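Long-range contacts in photosystem II stability/assembly factor HCF136, chloroplastic (Cyanidioschyzon merolae, PDB 5OJ3), which is probably essential for photosystem II biogenesis, being required for assembly of an early intermediate that includes D2 and cytochrome b559: residues L245-I250 / G299-T304; T249-L254 / S266-S271; G270-V275 / Y283-S288; S276-G281 / N322-G327; T295-S300 / N345-E350. All blocks are in the same frame, centred on the assembly; numbering follows the deposited sequence.

Contact 1 of 5, residues L245-I250 / G299-T304; sequences LVRETI and GSDFWT
Two irregular loops pass close to one another here, with Val246 CA 5.0 Å from Asp301 CA. One backbone hydrogen bond ties them, Glu248 N to Asp301 O at 3.2 Å, nearly along the C=O axis. Val246 turns CG1 anti to its backbone N and presses it on the same peptide, 3.6 Å from Phe302 CA. Further on, Ile250 crosses Trp303 obliquely: its CD1 sits over one face of the five-membered ring, 4.0 Å from the centroid, a CH-pi contact. The extended Glu248 side chain runs alongside Phe302, with carboxylate and ring planes 70° apart. Glu248 OE1 forms a salt bridge with Arg256, which also makes a cation-pi contact with Phe302, so a single cation serves both segments. Arg247 lays its CD 3.7 Å from Asp301 OD1, while the charged atoms of the pair do not meet. In the seven-bladed propeller, the contact joins the loop following strand 243-244, at the outer edge of one blade, to the loop before strand 304-307, at the outer edge of the next. Trp303 sinks between these blades, donating NE1 to Gly230 O and packing on Ile232, on Leu294 of strand 292-296 and on Ala285 of strand 283-287.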
# COMPACT_ATOMS: atom_id res chain seq x y z
N LEU A 245 -10.60 -11.15 12.88
CA LEU A 245 -11.44 -11.51 11.75
C LEU A 245 -11.07 -12.83 11.11
O LEU A 245 -11.92 -13.44 10.46
CB LEU A 245 -11.38 -10.41 10.68
CG LEU A 245 -12.15 -9.11 10.96
CD1 LEU A 245 -12.19 -8.24 9.71
CD2 LEU A 245 -13.56 -9.41 11.45
N VAL A 246 -9.84 -13.30 11.28
CA VAL A 246 -9.35 -14.51 10.64
C VAL A 246 -9.07 -15.54 11.72
O VAL A 246 -8.14 -15.38 12.52
CB VAL A 246 -8.10 -14.24 9.79
CG1 VAL A 246 -7.92 -15.32 8.75
CG2 VAL A 246 -8.19 -12.87 9.13
N ARG A 247 -9.88 -16.60 11.75
CA ARG A 247 -9.68 -17.66 12.74
C ARG A 247 -8.33 -18.33 12.58
O ARG A 247 -7.67 -18.67 13.57
CB ARG A 247 -10.80 -18.70 12.63
CG ARG A 247 -12.14 -18.29 13.18
CD ARG A 247 -13.15 -19.41 13.02
NE ARG A 247 -12.87 -20.53 13.92
CZ ARG A 247 -13.70 -20.94 14.88
NH1 ARG A 247 -14.87 -20.33 15.05
NH2 ARG A 247 -13.37 -21.96 15.66
N GLU A 248 -7.89 -18.53 11.33
CA GLU A 248 -6.78 -19.41 11.01
C GLU A 248 -5.55 -18.60 10.63
O GLU A 248 -5.61 -17.78 9.70
CB GLU A 248 -7.17 -20.36 9.88
CG GLU A 248 -6.44 -21.69 9.91
CD GLU A 248 -6.92 -22.64 8.83
OE1 GLU A 248 -7.64 -22.19 7.92
OE2 GLU A 248 -6.58 -23.84 8.90
N THR A 249 -4.45 -18.84 11.33
CA THR A 249 -3.18 -18.22 10.98
C THR A 249 -2.70 -18.73 9.62
O THR A 249 -3.09 -19.81 9.16
CB THR A 249 -2.13 -18.48 12.06
OG1 THR A 249 -1.60 -19.80 11.89
CG2 THR A 249 -2.76 -18.37 13.44
N ILE A 250 -1.84 -17.93 8.98
CA ILE A 250 -1.43 -18.24 7.61
C ILE A 250 -0.64 -19.54 7.56
O ILE A 250 -0.87 -20.39 6.68
CB ILE A 250 -0.63 -17.06 7.02
CG1 ILE A 250 -1.57 -15.88 6.74
CG2 ILE A 250 0.08 -17.48 5.75
CD1 ILE A 250 -0.86 -14.63 6.29
N GLY A 299 -15.44 -12.44 5.46
CA GLY A 299 -16.21 -13.63 5.73
C GLY A 299 -15.44 -14.93 5.69
O GLY A 299 -15.88 -15.91 6.30
N SER A 300 -14.30 -14.98 5.00
CA SER A 300 -13.53 -16.21 4.95
C SER A 300 -12.65 -16.34 6.19
O SER A 300 -12.17 -15.34 6.75
CB SER A 300 -12.66 -16.25 3.69
OG SER A 300 -11.76 -15.15 3.64
N ASP A 301 -12.44 -17.58 6.61
CA ASP A 301 -11.74 -17.88 7.86
C ASP A 301 -10.23 -17.96 7.69
O ASP A 301 -9.53 -18.28 8.65
CB ASP A 301 -12.27 -19.19 8.45
CG ASP A 301 -13.71 -19.08 8.91
OD1 ASP A 301 -14.03 -18.12 9.64
OD2 ASP A 301 -14.52 -19.95 8.54
N PHE A 302 -9.72 -17.69 6.49
CA PHE A 302 -8.29 -17.83 6.25
C PHE A 302 -7.91 -17.04 5.01
O PHE A 302 -8.75 -16.79 4.13
CB PHE A 302 -7.93 -19.31 6.08
CG PHE A 302 -8.76 -20.04 5.04
CD1 PHE A 302 -9.82 -20.85 5.42
CD2 PHE A 302 -8.52 -19.85 3.69
CE1 PHE A 302 -10.59 -21.50 4.47
CE2 PHE A 302 -9.28 -20.49 2.73
CZ PHE A 302 -10.32 -21.32 3.12
N TRP A 303 -6.64 -16.65 4.94
CA TRP A 303 -6.10 -16.16 3.68
C TRP A 303 -6.07 -17.31 2.68
O TRP A 303 -5.86 -18.47 3.04
CB TRP A 303 -4.69 -15.59 3.86
CG TRP A 303 -4.60 -14.30 4.63
CD1 TRP A 303 -4.67 -14.15 5.99
CD2 TRP A 303 -4.36 -12.99 4.10
NE1 TRP A 303 -4.51 -12.83 6.33
CE2 TRP A 303 -4.32 -12.10 5.18
CE3 TRP A 303 -4.19 -12.49 2.80
CZ2 TRP A 303 -4.12 -10.73 5.01
CZ3 TRP A 303 -3.99 -11.14 2.63
CH2 TRP A 303 -3.96 -10.27 3.73
N THR A 304 -6.27 -16.97 1.41
CA THR A 304 -6.21 -17.97 0.36
C THR A 304 -4.89 -17.82 -0.37
O THR A 304 -4.60 -16.72 -0.88
CB THR A 304 -7.38 -17.82 -0.60
OG1 THR A 304 -8.61 -17.92 0.13
CG2 THR A 304 -7.35 -18.93 -1.65

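Contact 2 of 5, residues T249-L254 / S266-S271; sequences TIDATL and SYFTGS
Thr249 is the N-cap of the short helix 250-254, one of the few helical turns in this beta-propeller, a helix that lies in the connection leading from one blade to the next. Thr249 OG1 accepts from Ala252 N at 3.3 Å, and Thr249 O takes Thr253 N, so the first turn is held through both side chain and main chain. Ile250 points toward the other segment and brings CG2 to 4.2 Å from Phe268 CE2. Asp251 folds CG beside its own backbone N (chi1 -69°), which swings the carboxylate to the rim of the Phe268 ring. Both oxygens come to that rim, OD1 lying 3.0 Å from Phe268 CE2 and OD2 in the ring plane, with the carboxylate turned 51° from the ring. The negative oxygens thus meet ring hydrogens rather than the pi cloud, which is probably the electrostatically easier approach. Leu254 closes the row, crossing the aromatic side chain at about a right angle to lay CD1 over its face in a CH-pi contact. Phe268, its CG anti to the backbone N, also packs against Ile262 and Phe292, which makes it the buried wedge between helix and blade. An alanine here would remove the ring and is likely to loosen the seating of the helix, because Leu254 and Asp251 would lose the face and rim they rest on. Within the helix, Leu254 N at 2.6 Å and Thr253 OG1 at 3.0 Å both donate to Ile250 O, the hydroxyl approaching in the carbonyl plane, on a lone pair.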
# COMPACT_ATOMS: atom_id res chain seq x y z
N THR A 249 -4.45 -18.84 11.33
CA THR A 249 -3.18 -18.22 10.98
C THR A 249 -2.70 -18.73 9.62
O THR A 249 -3.09 -19.81 9.16
CB THR A 249 -2.13 -18.48 12.06
OG1 THR A 249 -1.60 -19.80 11.89
CG2 THR A 249 -2.76 -18.37 13.44
N ILE A 250 -1.84 -17.93 8.98
CA ILE A 250 -1.43 -18.24 7.61
C ILE A 250 -0.64 -19.54 7.56
O ILE A 250 -0.87 -20.39 6.68
CB ILE A 250 -0.63 -17.06 7.02
CG1 ILE A 250 -1.57 -15.88 6.74
CG2 ILE A 250 0.08 -17.48 5.75
CD1 ILE A 250 -0.86 -14.63 6.29
N ASP A 251 0.28 -19.74 8.50
CA ASP A 251 1.04 -20.98 8.52
C ASP A 251 0.19 -22.18 8.91
O ASP A 251 0.58 -23.32 8.63
CB ASP A 251 2.24 -20.86 9.47
CG ASP A 251 3.30 -19.91 8.95
OD1 ASP A 251 2.97 -18.73 8.72
OD2 ASP A 251 4.46 -20.34 8.79
N ALA A 252 -0.97 -21.96 9.53
CA ALA A 252 -1.91 -23.06 9.71
C ALA A 252 -2.50 -23.51 8.38
O ALA A 252 -2.69 -24.71 8.15
CB ALA A 252 -3.02 -22.66 10.68
N THR A 253 -2.77 -22.56 7.49
CA THR A 253 -3.29 -22.90 6.17
C THR A 253 -2.16 -23.29 5.21
O THR A 253 -2.36 -24.15 4.35
CB THR A 253 -4.09 -21.74 5.58
OG1 THR A 253 -3.21 -20.84 4.89
CG2 THR A 253 -4.81 -20.98 6.68
N LEU A 254 -0.99 -22.67 5.35
CA LEU A 254 0.14 -23.08 4.52
C LEU A 254 0.53 -24.53 4.80
O LEU A 254 1.01 -25.22 3.90
CB LEU A 254 1.34 -22.16 4.75
CG LEU A 254 1.25 -20.78 4.09
CD1 LEU A 254 2.51 -19.98 4.34
CD2 LEU A 254 0.97 -20.91 2.60
N SER A 266 10.19 -23.19 -0.71
CA SER A 266 10.87 -22.59 0.42
C SER A 266 10.14 -22.89 1.72
O SER A 266 8.97 -23.27 1.73
CB SER A 266 11.00 -21.07 0.25
OG SER A 266 10.95 -20.42 1.51
N TYR A 267 10.84 -22.72 2.83
CA TYR A 267 10.21 -22.68 4.14
C TYR A 267 9.75 -21.26 4.41
O TYR A 267 10.43 -20.29 4.05
CB TYR A 267 11.16 -23.17 5.23
CG TYR A 267 11.01 -22.43 6.53
CD1 TYR A 267 9.95 -22.69 7.39
CD2 TYR A 267 11.93 -21.46 6.91
CE1 TYR A 267 9.81 -22.01 8.58
CE2 TYR A 267 11.80 -20.78 8.10
CZ TYR A 267 10.74 -21.06 8.94
OH TYR A 267 10.61 -20.37 10.12
N PHE A 268 8.59 -21.12 5.05
CA PHE A 268 7.90 -19.84 5.14
C PHE A 268 8.40 -19.05 6.34
O PHE A 268 8.04 -19.35 7.49
CB PHE A 268 6.39 -20.04 5.21
CG PHE A 268 5.61 -18.76 5.27
CD1 PHE A 268 5.58 -17.91 4.18
CD2 PHE A 268 4.92 -18.40 6.42
CE1 PHE A 268 4.87 -16.73 4.24
CE2 PHE A 268 4.21 -17.21 6.47
CZ PHE A 268 4.18 -16.38 5.38
N THR A 269 9.21 -18.03 6.08
CA THR A 269 9.40 -16.95 7.04
C THR A 269 8.06 -16.31 7.32
O THR A 269 7.38 -15.84 6.40
CB THR A 269 10.40 -15.93 6.51
OG1 THR A 269 9.86 -15.30 5.34
CG2 THR A 269 11.71 -16.60 6.15
N GLY A 270 7.66 -16.27 8.59
CA GLY A 270 6.27 -15.99 8.90
C GLY A 270 5.85 -14.54 8.98
O GLY A 270 5.16 -14.15 9.92
N SER A 271 6.24 -13.73 8.00
CA SER A 271 5.72 -12.38 7.88
C SER A 271 5.32 -12.11 6.44
O SER A 271 5.75 -12.80 5.51
CB SER A 271 6.76 -11.34 8.34
OG SER A 271 7.10 -11.52 9.70

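Contact 3 of 5, residues G270-V275 / Y283-S288; sequences GSIVSV and YIAIPS
Ile286 O is held by one hydrogen bond and one CA-H...O contact: Val273 N donates to it at 2.6 Å, nearly along the C=O axis, and Ile272 CA approaches at 3.2 Å. The bond is returned from Ile286 N to Val273 O at 3.0 Å, making Val273 and Ile286 a hydrogen-bonded antiparallel pair, with Ile272 and Pro287 as the adjoining non-hydrogen-bonded one. One residue before Ile272, Ser271 O takes two weak bonds, from the backbone N and from OG of Ser288, whose hydroxyl lies beside its own backbone N (chi1 -71°) and so bends back to this carbonyl just before strand 272-273. These pairs belong to the inner part of a propeller blade, where the first strand runs antiparallel to the second, 283-287. That first strand turns a corner at Ser274, where both backbone angles are positive (phi 59°, psi 57°), and resumes against the same neighbour: Val275 CA meets Ile284 O at 3.3 Å. Ala285 fills the crook of the corner. Its CB meets Val275 CG2 at 3.5 Å and, from the other limb, Ile272 CD1 at 3.9 Å; Ile272 reaches it by placing CG1 in the crowded position between backbone N and carbonyl carbon. Val273 CB rests against Ile286 CG2, 3.8 Å away, while the rest of the Ile286 side chain leads off toward Ile314 and Ile317 in the next blade. On the side of the preceding blade, Ser271 OG bonds Ser228 OG, and Tyr283 OH bonds Glu224 OE1.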
# COMPACT_ATOMS: atom_id res chain seq x y z
N GLY A 270 7.66 -16.27 8.59
CA GLY A 270 6.27 -15.99 8.90
C GLY A 270 5.85 -14.54 8.98
O GLY A 270 5.16 -14.15 9.92
N SER A 271 6.24 -13.73 8.00
CA SER A 271 5.72 -12.38 7.88
C SER A 271 5.32 -12.11 6.44
O SER A 271 5.75 -12.80 5.51
CB SER A 271 6.76 -11.34 8.34
OG SER A 271 7.10 -11.52 9.70
N ILE A 272 4.50 -11.08 6.27
CA ILE A 272 3.97 -10.70 4.96
C ILE A 272 4.39 -9.26 4.65
O ILE A 272 4.77 -8.49 5.53
CB ILE A 272 2.44 -10.86 4.88
CG1 ILE A 272 1.73 -9.79 5.71
CG2 ILE A 272 2.03 -12.27 5.31
CD1 ILE A 272 0.23 -9.96 5.77
N VAL A 273 4.30 -8.91 3.36
CA VAL A 273 4.81 -7.65 2.85
C VAL A 273 3.77 -7.11 1.87
O VAL A 273 3.00 -7.86 1.27
CB VAL A 273 6.20 -7.83 2.18
CG1 VAL A 273 6.62 -6.61 1.36
CG2 VAL A 273 7.26 -8.19 3.22
N SER A 274 3.75 -5.78 1.71
CA SER A 274 3.02 -5.12 0.64
C SER A 274 1.53 -5.45 0.70
O SER A 274 0.93 -5.95 -0.26
CB SER A 274 3.61 -5.47 -0.73
OG SER A 274 2.77 -5.03 -1.78
N VAL A 275 0.94 -5.16 1.84
CA VAL A 275 -0.47 -5.45 2.08
C VAL A 275 -1.28 -4.21 1.76
O VAL A 275 -0.91 -3.09 2.15
CB VAL A 275 -0.70 -5.90 3.54
CG1 VAL A 275 -2.09 -6.51 3.70
CG2 VAL A 275 0.38 -6.86 3.96
N TYR A 283 -8.41 -8.05 1.00
CA TYR A 283 -7.00 -7.83 1.27
C TYR A 283 -6.14 -8.64 0.31
O TYR A 283 -6.51 -9.75 -0.09
CB TYR A 283 -6.65 -8.23 2.71
CG TYR A 283 -7.10 -7.26 3.77
CD1 TYR A 283 -6.41 -6.08 4.00
CD2 TYR A 283 -8.22 -7.52 4.54
CE1 TYR A 283 -6.83 -5.19 4.98
CE2 TYR A 283 -8.65 -6.65 5.51
CZ TYR A 283 -7.94 -5.49 5.74
OH TYR A 283 -8.37 -4.61 6.71
N ILE A 284 -4.99 -8.08 -0.06
CA ILE A 284 -3.98 -8.81 -0.82
C ILE A 284 -2.63 -8.50 -0.19
O ILE A 284 -2.38 -7.38 0.27
CB ILE A 284 -4.00 -8.45 -2.32
CG1 ILE A 284 -3.18 -9.47 -3.11
CG2 ILE A 284 -3.46 -7.06 -2.57
CD1 ILE A 284 -3.50 -9.49 -4.58
N ALA A 285 -1.76 -9.51 -0.17
CA ALA A 285 -0.48 -9.39 0.50
C ALA A 285 0.46 -10.40 -0.13
O ALA A 285 0.07 -11.20 -0.99
CB ALA A 285 -0.61 -9.62 2.01
N ILE A 286 1.72 -10.37 0.31
CA ILE A 286 2.73 -11.23 -0.28
C ILE A 286 3.63 -11.75 0.83
O ILE A 286 3.90 -11.01 1.80
CB ILE A 286 3.51 -10.48 -1.37
CG1 ILE A 286 4.12 -11.45 -2.37
CG2 ILE A 286 4.63 -9.62 -0.79
CD1 ILE A 286 4.68 -10.74 -3.52
N PRO A 287 4.07 -13.00 0.78
CA PRO A 287 5.06 -13.46 1.75
C PRO A 287 6.39 -12.75 1.58
O PRO A 287 6.70 -12.18 0.52
CB PRO A 287 5.19 -14.96 1.44
CG PRO A 287 4.64 -15.12 0.06
CD PRO A 287 3.56 -14.10 -0.05
N SER A 288 7.18 -12.77 2.65
CA SER A 288 8.44 -12.03 2.70
C SER A 288 9.35 -12.37 1.52
O SER A 288 10.05 -11.49 0.99
CB SER A 288 9.16 -12.31 4.02
OG SER A 288 8.49 -11.69 5.10

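Contact 4 of 5, residues S276-G281 / N322-G327; sequences SRDVHG and NDATKG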
# COMPACT_ATOMS: atom_id res chain seq x y z
N SER A 276 -2.38 -4.41 1.05
CA SER A 276 -3.27 -3.33 0.66
C SER A 276 -4.70 -3.83 0.80
O SER A 276 -4.96 -5.03 0.71
CB SER A 276 -3.01 -2.86 -0.77
OG SER A 276 -3.38 -3.85 -1.71
N ARG A 277 -5.61 -2.88 1.01
CA ARG A 277 -7.01 -3.19 1.18
C ARG A 277 -7.82 -2.68 -0.01
O ARG A 277 -7.58 -1.59 -0.53
CB ARG A 277 -7.57 -2.58 2.47
CG ARG A 277 -8.94 -3.16 2.81
CD ARG A 277 -9.32 -2.87 4.24
NE ARG A 277 -10.75 -2.97 4.48
CZ ARG A 277 -11.68 -2.17 3.99
NH1 ARG A 277 -11.36 -1.12 3.25
NH2 ARG A 277 -12.93 -2.39 4.31
N ASP A 278 -8.78 -3.49 -0.42
CA ASP A 278 -9.62 -3.25 -1.58
C ASP A 278 -10.78 -2.33 -1.19
O ASP A 278 -11.04 -2.07 -0.01
CB ASP A 278 -10.11 -4.60 -2.11
CG ASP A 278 -11.10 -4.49 -3.23
OD1 ASP A 278 -10.67 -4.50 -4.40
OD2 ASP A 278 -12.31 -4.40 -2.94
N VAL A 279 -11.49 -1.83 -2.20
CA VAL A 279 -12.58 -0.91 -1.94
C VAL A 279 -13.76 -1.62 -1.31
O VAL A 279 -14.58 -0.97 -0.64
CB VAL A 279 -12.96 -0.19 -3.25
CG1 VAL A 279 -13.96 -1.00 -4.06
CG2 VAL A 279 -13.46 1.20 -2.97
N HIS A 280 -13.87 -2.93 -1.48
CA HIS A 280 -14.90 -3.74 -0.85
C HIS A 280 -14.39 -4.53 0.34
O HIS A 280 -15.06 -5.46 0.80
CB HIS A 280 -15.54 -4.69 -1.88
CG HIS A 280 -16.00 -4.00 -3.13
ND1 HIS A 280 -15.33 -4.11 -4.33
CD2 HIS A 280 -17.06 -3.19 -3.36
CE1 HIS A 280 -15.96 -3.41 -5.25
NE2 HIS A 280 -17.01 -2.83 -4.69
N GLY A 281 -13.21 -4.19 0.86
CA GLY A 281 -12.67 -4.84 2.04
C GLY A 281 -11.84 -6.08 1.78
O GLY A 281 -11.48 -6.76 2.74
N ASN A 322 -7.60 0.08 -6.76
CA ASN A 322 -8.19 -0.29 -5.47
C ASN A 322 -9.50 -1.06 -5.62
O ASN A 322 -10.41 -0.92 -4.81
CB ASN A 322 -8.41 0.95 -4.60
CG ASN A 322 -7.15 1.79 -4.47
OD1 ASN A 322 -6.04 1.26 -4.43
ND2 ASN A 322 -7.32 3.11 -4.41
N ASP A 323 -9.60 -1.90 -6.64
CA ASP A 323 -10.81 -2.71 -6.81
C ASP A 323 -10.43 -4.05 -7.43
O ASP A 323 -9.92 -4.10 -8.56
CB ASP A 323 -11.86 -2.01 -7.66
CG ASP A 323 -13.18 -2.77 -7.70
OD1 ASP A 323 -13.38 -3.66 -6.84
OD2 ASP A 323 -14.00 -2.50 -8.60
N ALA A 324 -10.68 -5.13 -6.69
CA ALA A 324 -10.38 -6.47 -7.17
C ALA A 324 -11.25 -6.88 -8.35
O ALA A 324 -10.89 -7.84 -9.05
CB ALA A 324 -10.55 -7.48 -6.03
N THR A 325 -12.37 -6.20 -8.61
CA THR A 325 -13.17 -6.49 -9.79
C THR A 325 -12.56 -5.96 -11.08
O THR A 325 -13.06 -6.30 -12.16
CB THR A 325 -14.58 -5.91 -9.63
OG1 THR A 325 -14.58 -4.52 -10.02
CG2 THR A 325 -15.07 -6.03 -8.19
N LYS A 326 -11.51 -5.15 -10.99
CA LYS A 326 -10.77 -4.72 -12.17
C LYS A 326 -9.44 -5.44 -12.34
O LYS A 326 -8.84 -5.36 -13.42
CB LYS A 326 -10.54 -3.19 -12.13
CG LYS A 326 -11.70 -2.42 -11.49
CD LYS A 326 -11.43 -0.94 -11.29
CE LYS A 326 -12.73 -0.13 -11.20
NZ LYS A 326 -13.48 0.08 -12.46
N GLY A 327 -8.97 -6.14 -11.31
CA GLY A 327 -7.86 -7.06 -11.44
C GLY A 327 -6.75 -6.77 -10.46
O GLY A 327 -6.82 -5.87 -9.63
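This is a polar loop-to-loop contact between consecutive propeller blades, joining the hairpin turn after strand 275-277 to the connection between strands 314-319 and 328-332. Asp278 provides the side-chain half of the bridging. With CG anti to the backbone N (chi1 174°), it points OD1 across to Ala324 N, which meets the syn lone pair in a hydrogen bond modelled at 2.4 Å, a length not to be over-read at this resolution. Its other oxygen, OD2, stays in its own loop and accepts from His280 N at 2.6 Å, an Asx turn that fixes the carboxylate over the type I turn from Asp278 to Gly281. A second bond between the loops runs from Val279 N to Asn322 O at 3.0 Å, the donor standing above the carbonyl plane. His280 turns its ring edge toward Asp323, CE1 coming 3.0 Å from OD1, while Val279 CG1 lies over the centre of the ring face. Asp323 in turn accepts from Thr325 OG1 at OD2. Since Asp278 OD1 and Asp323 OD1 are 3.7 Å apart, proximity may raise the proton affinity of one of them. An alanine at Asp323 would remove the acceptor of Thr325 OG1 and would probably slacken both the loop and the seat of the His280 edge. Phe319 of strand 314-319 packs against both Asp278 and Ala324, and on the preceding blade Arg277 lies along Thr216 and Leu218 of strand 212-219.

Contact 5 of 5, residues T295-S300 / N345-E350; sequences TWVPGS and NLNSTE
Val297 sets CG1 anti to its carbonyl carbon (chi1 -44°) and Leu346 turns its CG the same way (chi1 -43°), so that branched ends meet, Val297 CG1 lying 3.7 Å from Leu346 CD1. The other methyl of Val297, CG2, occupies the crowded position between backbone N and carbonyl carbon and meets Asn347 tip to tip, 3.1 Å from OD1. Thr295 crosses Leu346 at about a right angle, its OG1 lying 3.6 Å from Leu346 CB and hydrogen-bonded to His306 NE2. Each partner is shaped by a tight turn. A type II turn from Val297 to Ser300 has Val297 O accepting from both N and OG of Ser300, and Trp296 NE1 donates to Ser300 O at 2.7 Å. A type I turn from Asn345 to Ser348 is reinforced by an Asx turn, in which Asn345 OD1 accepts Asn347 N at 3.1 Å. The contact thus joins the end of strand 292-296 in one propeller blade to the loop before strand 354-356 in the next, with Asn282 touching both Val297 and Leu346. Apolar packing of Val297 against Leu346 therefore probably contributes to holding together two loops whose turns are each braced by their own hydrogen bonds.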
# COMPACT_ATOMS: atom_id res chain seq x y z
N THR A 295 -4.50 -13.61 -0.42
CA THR A 295 -5.66 -12.74 -0.45
C THR A 295 -6.62 -13.13 0.66
O THR A 295 -6.64 -14.27 1.13
CB THR A 295 -6.41 -12.79 -1.80
OG1 THR A 295 -7.04 -14.07 -1.94
CG2 THR A 295 -5.45 -12.56 -2.97
N TRP A 296 -7.43 -12.16 1.08
CA TRP A 296 -8.49 -12.38 2.06
C TRP A 296 -9.69 -11.53 1.68
O TRP A 296 -9.56 -10.32 1.50
CB TRP A 296 -8.02 -12.03 3.48
CG TRP A 296 -9.04 -12.35 4.53
CD1 TRP A 296 -9.26 -13.56 5.12
CD2 TRP A 296 -10.01 -11.46 5.10
NE1 TRP A 296 -10.28 -13.48 6.03
CE2 TRP A 296 -10.76 -12.19 6.03
CE3 TRP A 296 -10.31 -10.10 4.91
CZ2 TRP A 296 -11.79 -11.62 6.78
CZ3 TRP A 296 -11.33 -9.54 5.65
CH2 TRP A 296 -12.06 -10.29 6.57
N VAL A 297 -10.85 -12.17 1.55
CA VAL A 297 -12.09 -11.45 1.29
C VAL A 297 -12.94 -11.58 2.55
O VAL A 297 -12.85 -12.60 3.26
CB VAL A 297 -12.81 -11.97 0.04
CG1 VAL A 297 -11.81 -12.19 -1.09
CG2 VAL A 297 -13.59 -13.23 0.34
N PRO A 298 -13.73 -10.57 2.91
CA PRO A 298 -14.52 -10.63 4.14
C PRO A 298 -15.35 -11.91 4.24
O PRO A 298 -15.88 -12.40 3.24
CB PRO A 298 -15.41 -9.39 4.05
CG PRO A 298 -14.61 -8.42 3.25
CD PRO A 298 -13.84 -9.25 2.25
N GLY A 299 -15.44 -12.44 5.46
CA GLY A 299 -16.21 -13.63 5.73
C GLY A 299 -15.44 -14.93 5.69
O GLY A 299 -15.88 -15.91 6.30
N SER A 300 -14.30 -14.98 5.00
CA SER A 300 -13.53 -16.21 4.95
C SER A 300 -12.65 -16.34 6.19
O SER A 300 -12.17 -15.34 6.75
CB SER A 300 -12.66 -16.25 3.69
OG SER A 300 -11.76 -15.15 3.64
N ASN A 345 -11.91 -14.44 -9.01
CA ASN A 345 -12.43 -14.97 -7.75
C ASN A 345 -11.24 -15.18 -6.82
O ASN A 345 -10.49 -16.15 -6.97
CB ASN A 345 -13.21 -16.26 -7.98
CG ASN A 345 -13.95 -16.73 -6.75
OD1 ASN A 345 -13.77 -16.20 -5.65
ND2 ASN A 345 -14.80 -17.74 -6.92
N LEU A 346 -11.06 -14.29 -5.85
CA LEU A 346 -9.93 -14.39 -4.94
C LEU A 346 -10.06 -15.52 -3.93
O LEU A 346 -9.13 -15.74 -3.15
CB LEU A 346 -9.73 -13.08 -4.18
CG LEU A 346 -9.85 -11.76 -4.94
CD1 LEU A 346 -10.00 -10.60 -3.96
CD2 LEU A 346 -8.65 -11.55 -5.84
N ASN A 347 -11.18 -16.25 -3.92
CA ASN A 347 -11.31 -17.45 -3.11
C ASN A 347 -11.03 -18.72 -3.89
O ASN A 347 -10.82 -19.78 -3.27
CB ASN A 347 -12.71 -17.54 -2.51
CG ASN A 347 -12.94 -16.53 -1.42
OD1 ASN A 347 -13.72 -15.59 -1.59
ND2 ASN A 347 -12.27 -16.70 -0.29
N SER A 348 -11.00 -18.66 -5.22
CA SER A 348 -10.76 -19.84 -6.03
C SER A 348 -9.29 -20.21 -5.98
O SER A 348 -8.41 -19.35 -6.09
CB SER A 348 -11.20 -19.59 -7.47
OG SER A 348 -11.09 -20.77 -8.25
N THR A 349 -9.03 -21.51 -5.80
CA THR A 349 -7.68 -22.04 -5.74
C THR A 349 -7.11 -22.33 -7.12
O THR A 349 -5.99 -22.84 -7.23
CB THR A 349 -7.64 -23.32 -4.89
OG1 THR A 349 -6.41 -24.00 -5.10
CG2 THR A 349 -8.80 -24.22 -5.26
N GLU A 350 -7.84 -21.99 -8.18
CA GLU A 350 -7.48 -22.31 -9.55
C GLU A 350 -6.57 -21.19 -10.05
O GLU A 350 -7.04 -20.06 -10.24
CB GLU A 350 -8.72 -22.45 -10.42
CG GLU A 350 -9.54 -23.74 -10.23
CD GLU A 350 -8.77 -25.04 -10.42
OE1 GLU A 350 -7.76 -25.05 -11.17
OE2 GLU A 350 -9.18 -26.06 -9.83

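From the N terminus, residues 245-250, following the outer strand of one blade, open contact 1, and the overlapping stretch 249-254 opens contact 2, which closes a small helical loop at 266-271. Contact 3 starts on that closing stretch and pairs the inner strands of the next blade, nested inside the loop that contact 1 closes at 299-304. Contact 4 opens between the segments of contact 3 and ends beyond contact 1, crossing both. Contact 5 begins where contact 1 ends, sharing Gly299 and Ser300, and crosses contact 4. Contacts 1 and 2 thus bind the entry to this blade, while contacts 4 and 5 bind it to the following one.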